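Local coordinates for metazoan TIR-STING fusion (Crassostrea gigas, PDB 6WT6), which joins a TIR domain to a STING ligand-binding domain in one chain, an architecture consistent with a role in innate immune signalling, at residues A[202-215]-A[262-276]. Residues are numbered along the deposited sequence; the frame is centred on the assembly and turned at random.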
loop_
_atom_site.group_PDB
_atom_site.type_symbol
_atom_site.label_atom_id
_atom_site.label_comp_id
_atom_site.label_asym_id
_atom_site.label_seq_id
_atom_site.Cartn_x
_atom_site.Cartn_y
_atom_site.Cartn_z
ATOM N N TRP A 202 19.730 -28.969 0.061
ATOM C CA TRP A 202 20.999 -28.349 0.429
ATOM C C TRP A 202 21.469 -28.859 1.785
ATOM O O TRP A 202 22.645 -29.195 1.965
ATOM C CB TRP A 202 20.861 -26.825 0.443
ATOM C CG TRP A 202 22.178 -26.097 0.546
ATOM C CD1 TRP A 202 22.887 -25.539 -0.481
ATOM C CD2 TRP A 202 22.946 -25.863 1.735
ATOM N NE1 TRP A 202 24.042 -24.970 -0.003
ATOM C CE2 TRP A 202 24.102 -25.154 1.353
ATOM C CE3 TRP A 202 22.765 -26.179 3.086
ATOM C CZ2 TRP A 202 25.073 -24.756 2.274
ATOM C CZ3 TRP A 202 23.732 -25.783 3.999
ATOM C CH2 TRP A 202 24.871 -25.081 3.587
ATOM N N ARG A 203 20.553 -28.922 2.752
ATOM C CA ARG A 203 20.895 -29.406 4.084
ATOM C C ARG A 203 21.415 -30.836 4.037
ATOM O O ARG A 203 22.356 -31.191 4.758
ATOM C CB ARG A 203 19.668 -29.314 4.987
ATOM C CG ARG A 203 19.874 -29.850 6.381
ATOM C CD ARG A 203 18.627 -29.632 7.207
ATOM N NE ARG A 203 17.516 -30.458 6.744
ATOM C CZ ARG A 203 16.286 -30.392 7.240
ATOM N NH1 ARG A 203 16.005 -29.528 8.208
ATOM N NH2 ARG A 203 15.337 -31.190 6.775
ATOM N N ARG A 204 20.817 -31.668 3.184
ATOM C CA ARG A 204 21.185 -33.078 3.126
ATOM C C ARG A 204 22.620 -33.258 2.644
ATOM O O ARG A 204 23.396 -34.014 3.238
ATOM C CB ARG A 204 20.208 -33.821 2.216
ATOM C CG ARG A 204 20.426 -35.312 2.121
ATOM C CD ARG A 204 19.363 -35.947 1.236
ATOM N NE ARG A 204 19.510 -37.398 1.168
ATOM C CZ ARG A 204 19.014 -38.239 2.070
ATOM N NH1 ARG A 204 18.337 -37.776 3.113
ATOM N NH2 ARG A 204 19.198 -39.546 1.932
ATOM N N VAL A 205 22.996 -32.556 1.576
ATOM C CA VAL A 205 24.271 -32.804 0.914
ATOM C C VAL A 205 25.365 -31.913 1.486
ATOM O O VAL A 205 26.478 -31.865 0.952
ATOM C CB VAL A 205 24.146 -32.609 -0.609
ATOM C CG1 VAL A 205 23.066 -33.524 -1.164
ATOM C CG2 VAL A 205 23.854 -31.154 -0.940
ATOM N N ASN A 206 25.066 -31.210 2.576
ATOM C CA ASN A 206 26.055 -30.379 3.251
ATOM C C ASN A 206 26.231 -30.754 4.716
ATOM O O ASN A 206 26.908 -30.025 5.452
ATOM C CB ASN A 206 25.686 -28.897 3.129
ATOM C CG ASN A 206 26.053 -28.315 1.775
ATOM O OD1 ASN A 206 27.037 -27.587 1.650
ATOM N ND2 ASN A 206 25.265 -28.638 0.756
ATOM N N ASN A 207 25.645 -31.869 5.154
ATOM C CA ASN A 207 25.793 -32.360 6.528
ATOM C C ASN A 207 25.291 -31.340 7.544
ATOM O O ASN A 207 25.863 -31.178 8.624
ATOM C CB ASN A 207 27.241 -32.754 6.827
ATOM C CG ASN A 207 27.572 -34.153 6.360
ATOM O OD1 ASN A 207 26.775 -35.079 6.521
ATOM N ND2 ASN A 207 28.752 -34.316 5.775
ATOM N N ALA A 208 24.215 -30.640 7.195
ATOM C CA ALA A 208 23.564 -29.712 8.107
ATOM C C ALA A 208 22.355 -30.334 8.790
ATOM O O ALA A 208 21.530 -29.609 9.356
ATOM C CB ALA A 208 23.156 -28.437 7.371
ATOM N N GLU A 209 22.232 -31.659 8.739
ATOM C CA GLU A 209 21.084 -32.333 9.330
ATOM C C GLU A 209 21.035 -32.085 10.832
ATOM O O GLU A 209 22.026 -32.280 11.541
ATOM C CB GLU A 209 21.151 -33.834 9.041
ATOM C CG GLU A 209 21.045 -34.191 7.566
ATOM C CD GLU A 209 19.642 -33.995 7.014
ATOM O OE1 GLU A 209 18.692 -33.915 7.819
ATOM O OE2 GLU A 209 19.490 -33.924 5.775
ATOM N N GLY A 210 19.869 -31.653 11.314
ATOM C CA GLY A 210 19.695 -31.304 12.706
ATOM C C GLY A 210 20.243 -29.951 13.098
ATOM O O GLY A 210 19.992 -29.502 14.223
ATOM N N ARG A 211 20.981 -29.284 12.209
ATOM C CA ARG A 211 21.570 -27.981 12.488
ATOM C C ARG A 211 21.071 -26.915 11.519
ATOM O O ARG A 211 21.749 -25.903 11.311
ATOM C CB ARG A 211 23.097 -28.070 12.444
ATOM C CG ARG A 211 23.694 -29.045 13.449
ATOM C CD ARG A 211 23.532 -28.544 14.879
ATOM N NE ARG A 211 24.039 -29.497 15.866
ATOM C CZ ARG A 211 23.273 -30.320 16.576
ATOM N NH1 ARG A 211 21.956 -30.310 16.418
ATOM N NH2 ARG A 211 23.822 -31.152 17.451
ATOM N N MET A 212 19.896 -27.119 10.925
ATOM C CA MET A 212 19.370 -26.188 9.935
ATOM C C MET A 212 17.866 -26.375 9.807
ATOM O O MET A 212 17.390 -27.502 9.639
ATOM C CB MET A 212 20.045 -26.392 8.577
ATOM C CG MET A 212 19.545 -25.453 7.496
ATOM S SD MET A 212 20.393 -25.722 5.934
ATOM C CE MET A 212 19.936 -24.237 5.043
ATOM N N SER A 213 17.130 -25.271 9.885
ATOM C CA SER A 213 15.694 -25.283 9.675
ATOM C C SER A 213 15.373 -25.282 8.183
ATOM O O SER A 213 16.175 -24.871 7.343
ATOM C CB SER A 213 15.043 -24.075 10.353
ATOM O OG SER A 213 13.720 -23.870 9.879
ATOM N N GLU A 214 14.169 -25.755 7.862
ATOM C CA GLU A 214 13.681 -25.723 6.490
ATOM C C GLU A 214 13.276 -24.328 6.037
ATOM O O GLU A 214 13.227 -24.078 4.828
ATOM C CB GLU A 214 12.472 -26.645 6.326
ATOM C CG GLU A 214 12.698 -28.094 6.694
ATOM C CD GLU A 214 11.428 -28.910 6.543
ATOM O OE1 GLU A 214 10.361 -28.303 6.316
ATOM O OE2 GLU A 214 11.493 -30.152 6.650
ATOM N N LYS A 215 12.979 -23.424 6.966
ATOM C CA LYS A 215 12.319 -22.178 6.616
ATOM C C LYS A 215 13.317 -21.121 6.149
ATOM O O LYS A 215 14.519 -21.187 6.419
ATOM C CB LYS A 215 11.519 -21.638 7.803
ATOM C CG LYS A 215 10.378 -22.537 8.270
ATOM C CD LYS A 215 9.559 -21.846 9.351
ATOM C CE LYS A 215 8.425 -22.726 9.851
ATOM N NZ LYS A 215 8.921 -23.989 10.476
ATOM N N ILE A 262 22.822 -18.658 2.041
ATOM C CA ILE A 262 22.959 -19.507 3.218
ATOM C C ILE A 262 24.043 -18.929 4.115
ATOM O O ILE A 262 25.136 -18.587 3.645
ATOM C CB ILE A 262 23.291 -20.958 2.834
ATOM C CG1 ILE A 262 22.285 -21.476 1.801
ATOM C CG2 ILE A 262 23.283 -21.840 4.073
ATOM C CD1 ILE A 262 20.860 -21.466 2.294
ATOM N N TYR A 263 23.743 -18.820 5.400
ATOM C CA TYR A 263 24.700 -18.350 6.384
ATOM C C TYR A 263 24.886 -19.407 7.463
ATOM O O TYR A 263 24.090 -20.342 7.595
ATOM C CB TYR A 263 24.256 -17.031 7.026
ATOM C CG TYR A 263 24.093 -15.887 6.053
ATOM C CD1 TYR A 263 25.158 -15.053 5.748
ATOM C CD2 TYR A 263 22.868 -15.635 5.445
ATOM C CE1 TYR A 263 25.015 -14.004 4.865
ATOM C CE2 TYR A 263 22.715 -14.585 4.559
ATOM C CZ TYR A 263 23.794 -13.771 4.276
ATOM O OH TYR A 263 23.658 -12.725 3.396
ATOM N N SER A 264 25.959 -19.242 8.230
ATOM C CA SER A 264 26.242 -20.070 9.390
ATOM C C SER A 264 26.345 -19.192 10.628
ATOM O O SER A 264 26.706 -18.013 10.550
ATOM C CB SER A 264 27.544 -20.858 9.208
ATOM O OG SER A 264 27.654 -21.893 10.167
ATOM N N VAL A 265 26.038 -19.782 11.778
ATOM C CA VAL A 265 26.079 -19.067 13.047
ATOM C C VAL A 265 26.417 -20.070 14.144
ATOM O O VAL A 265 25.949 -21.213 14.123
ATOM C CB VAL A 265 24.747 -18.327 13.301
ATOM C CG1 VAL A 265 23.573 -19.291 13.278
ATOM C CG2 VAL A 265 24.788 -17.588 14.597
ATOM N N THR A 266 27.255 -19.649 15.090
ATOM C CA THR A 266 27.789 -20.522 16.131
ATOM C C THR A 266 27.122 -20.207 17.464
ATOM O O THR A 266 27.057 -19.041 17.869
ATOM C CB THR A 266 29.305 -20.353 16.255
ATOM O OG1 THR A 266 29.925 -20.594 14.984
ATOM C CG2 THR A 266 29.866 -21.326 17.267
ATOM N N ASP A 267 26.633 -21.244 18.144
ATOM C CA ASP A 267 25.982 -21.068 19.435
ATOM C C ASP A 267 27.041 -21.152 20.538
ATOM O O ASP A 267 28.240 -21.035 20.267
ATOM C CB ASP A 267 24.849 -22.089 19.594
ATOM C CG ASP A 267 25.352 -23.516 19.734
ATOM O OD1 ASP A 267 26.488 -23.803 19.306
ATOM O OD2 ASP A 267 24.598 -24.356 20.271
ATOM N N ASP A 268 26.622 -21.363 21.789
ATOM C CA ASP A 268 27.581 -21.344 22.892
ATOM C C ASP A 268 28.479 -22.576 22.901
ATOM O O ASP A 268 29.616 -22.501 23.378
ATOM C CB ASP A 268 26.854 -21.225 24.228
ATOM C CG ASP A 268 26.005 -19.976 24.319
ATOM O OD1 ASP A 268 26.290 -18.989 23.606
ATOM O OD2 ASP A 268 25.051 -19.978 25.116
ATOM N N ASN A 269 28.000 -23.705 22.387
ATOM C CA ASN A 269 28.753 -24.953 22.396
ATOM C C ASN A 269 29.679 -25.104 21.194
ATOM O O ASN A 269 30.255 -26.181 21.007
ATOM C CB ASN A 269 27.798 -26.148 22.447
ATOM C CG ASN A 269 26.905 -26.131 23.667
ATOM O OD1 ASN A 269 25.884 -25.443 23.693
ATOM N ND2 ASN A 269 27.281 -26.897 24.685
ATOM N N GLY A 270 29.830 -24.068 20.375
ATOM C CA GLY A 270 30.593 -24.195 19.155
ATOM C C GLY A 270 29.866 -24.881 18.020
ATOM O O GLY A 270 30.446 -25.029 16.936
ATOM N N GLU A 271 28.623 -25.308 18.233
ATOM C CA GLU A 271 27.844 -25.934 17.170
ATOM C C GLU A 271 27.439 -24.900 16.129
ATOM O O GLU A 271 26.839 -23.873 16.456
ATOM C CB GLU A 271 26.601 -26.602 17.748
ATOM C CG GLU A 271 26.904 -27.706 18.726
ATOM C CD GLU A 271 27.401 -28.959 18.043
ATOM O OE1 GLU A 271 26.877 -29.305 16.960
ATOM O OE2 GLU A 271 28.321 -29.596 18.592
ATOM N N ASP A 272 27.765 -25.178 14.870
ATOM C CA ASP A 272 27.358 -24.313 13.770
ATOM C C ASP A 272 25.924 -24.628 13.377
ATOM O O ASP A 272 25.553 -25.800 13.230
ATOM C CB ASP A 272 28.281 -24.482 12.560
ATOM C CG ASP A 272 29.696 -24.014 12.838
ATOM O OD1 ASP A 272 29.891 -23.307 13.841
ATOM O OD2 ASP A 272 30.618 -24.401 12.082
ATOM N N TYR A 273 25.124 -23.579 13.207
ATOM C CA TYR A 273 23.752 -23.691 12.738
ATOM C C TYR A 273 23.620 -22.922 11.434
ATOM O O TYR A 273 24.118 -21.796 11.321
ATOM C CB TYR A 273 22.772 -23.162 13.786
ATOM C CG TYR A 273 22.506 -24.147 14.900
ATOM C CD1 TYR A 273 23.362 -24.242 15.991
ATOM C CD2 TYR A 273 21.409 -24.999 14.851
ATOM C CE1 TYR A 273 23.124 -25.151 17.012
ATOM C CE2 TYR A 273 21.162 -25.910 15.864
ATOM C CZ TYR A 273 22.023 -25.981 16.943
ATOM O OH TYR A 273 21.781 -26.887 17.953
ATOM N N PHE A 274 22.961 -23.536 10.457
ATOM C CA PHE A 274 22.833 -22.984 9.119
ATOM C C PHE A 274 21.415 -22.483 8.878
ATOM O O PHE A 274 20.440 -23.030 9.405
ATOM C CB PHE A 274 23.193 -24.031 8.057
ATOM C CG PHE A 274 24.640 -24.442 8.064
ATOM C CD1 PHE A 274 25.089 -25.427 8.928
ATOM C CD2 PHE A 274 25.546 -23.859 7.190
ATOM C CE1 PHE A 274 26.418 -25.818 8.933
ATOM C CE2 PHE A 274 26.880 -24.248 7.188
ATOM C CZ PHE A 274 27.314 -25.228 8.063
ATOM N N PHE A 275 21.303 -21.436 8.066
ATOM C CA PHE A 275 19.989 -20.901 7.752
ATOM C C PHE A 275 20.047 -20.146 6.434
ATOM O O PHE A 275 21.061 -19.525 6.100
ATOM C CB PHE A 275 19.481 -19.980 8.870
ATOM C CG PHE A 275 20.327 -18.749 9.090
ATOM C CD1 PHE A 275 21.491 -18.806 9.849
ATOM C CD2 PHE A 275 19.947 -17.528 8.554
ATOM C CE1 PHE A 275 22.260 -17.671 10.057
ATOM C CE2 PHE A 275 20.712 -16.388 8.762
ATOM C CZ PHE A 275 21.869 -16.461 9.515
ATOM N N ALA A 276 18.950 -20.226 5.683
ATOM C CA ALA A 276 18.719 -19.292 4.594
ATOM C C ALA A 276 18.077 -18.040 5.167
ATOM O O ALA A 276 17.087 -18.123 5.900
ATOM C CB ALA A 276 17.827 -19.910 3.521
HETATM O O HOH W 1 18.002 -22.807 9.819
HETATM O O HOH W 2 17.092 -22.178 7.383
#
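Where strand 212-221 starts beside the beta hairpin 260-279 in the mixed sheet of the STING domain, Arg211 and Phe274 are joined by one direct backbone hydrogen bond, Phe274 N to Arg211 O at 2.8 Å, with an N-H...O angle of 170°. Two residues on, direct pairing lapses: Ser213 N lies 4.0 Å from Phe274 O, with a water modelled doubtfully close to both, and a second water links Ser213 O and Lys215 O to Ala276 N. Arg211 then lies across Tyr273, its CD over the ring face, 3.8 Å from the centroid and 22° off the normal, a CH-pi contact. A bend at chi2 (-69°) turns the chain so that NE meets Glu271 OE1 at 3.0 Å, a salt bridge whose carboxylate stands nearly perpendicular to the guanidinium. The face of the mixed sheet carrying Ile262 and Phe274 packs against the end of helix 176-204, with CG2 of Ile262 over the six-membered ring of Trp202, 3.9 Å from its centroid; Asn206 ND2 covers the opposite face of the indole. Phe274 fills the angle between helix and turn, CD2 lying 3.9 Å from Trp202 CH2 and CD1 approaching Ala208 CB. The extended Met212 side chain crosses Phe274 CB with SD and carries CE to Ile262 CD1, 4.0 Å away.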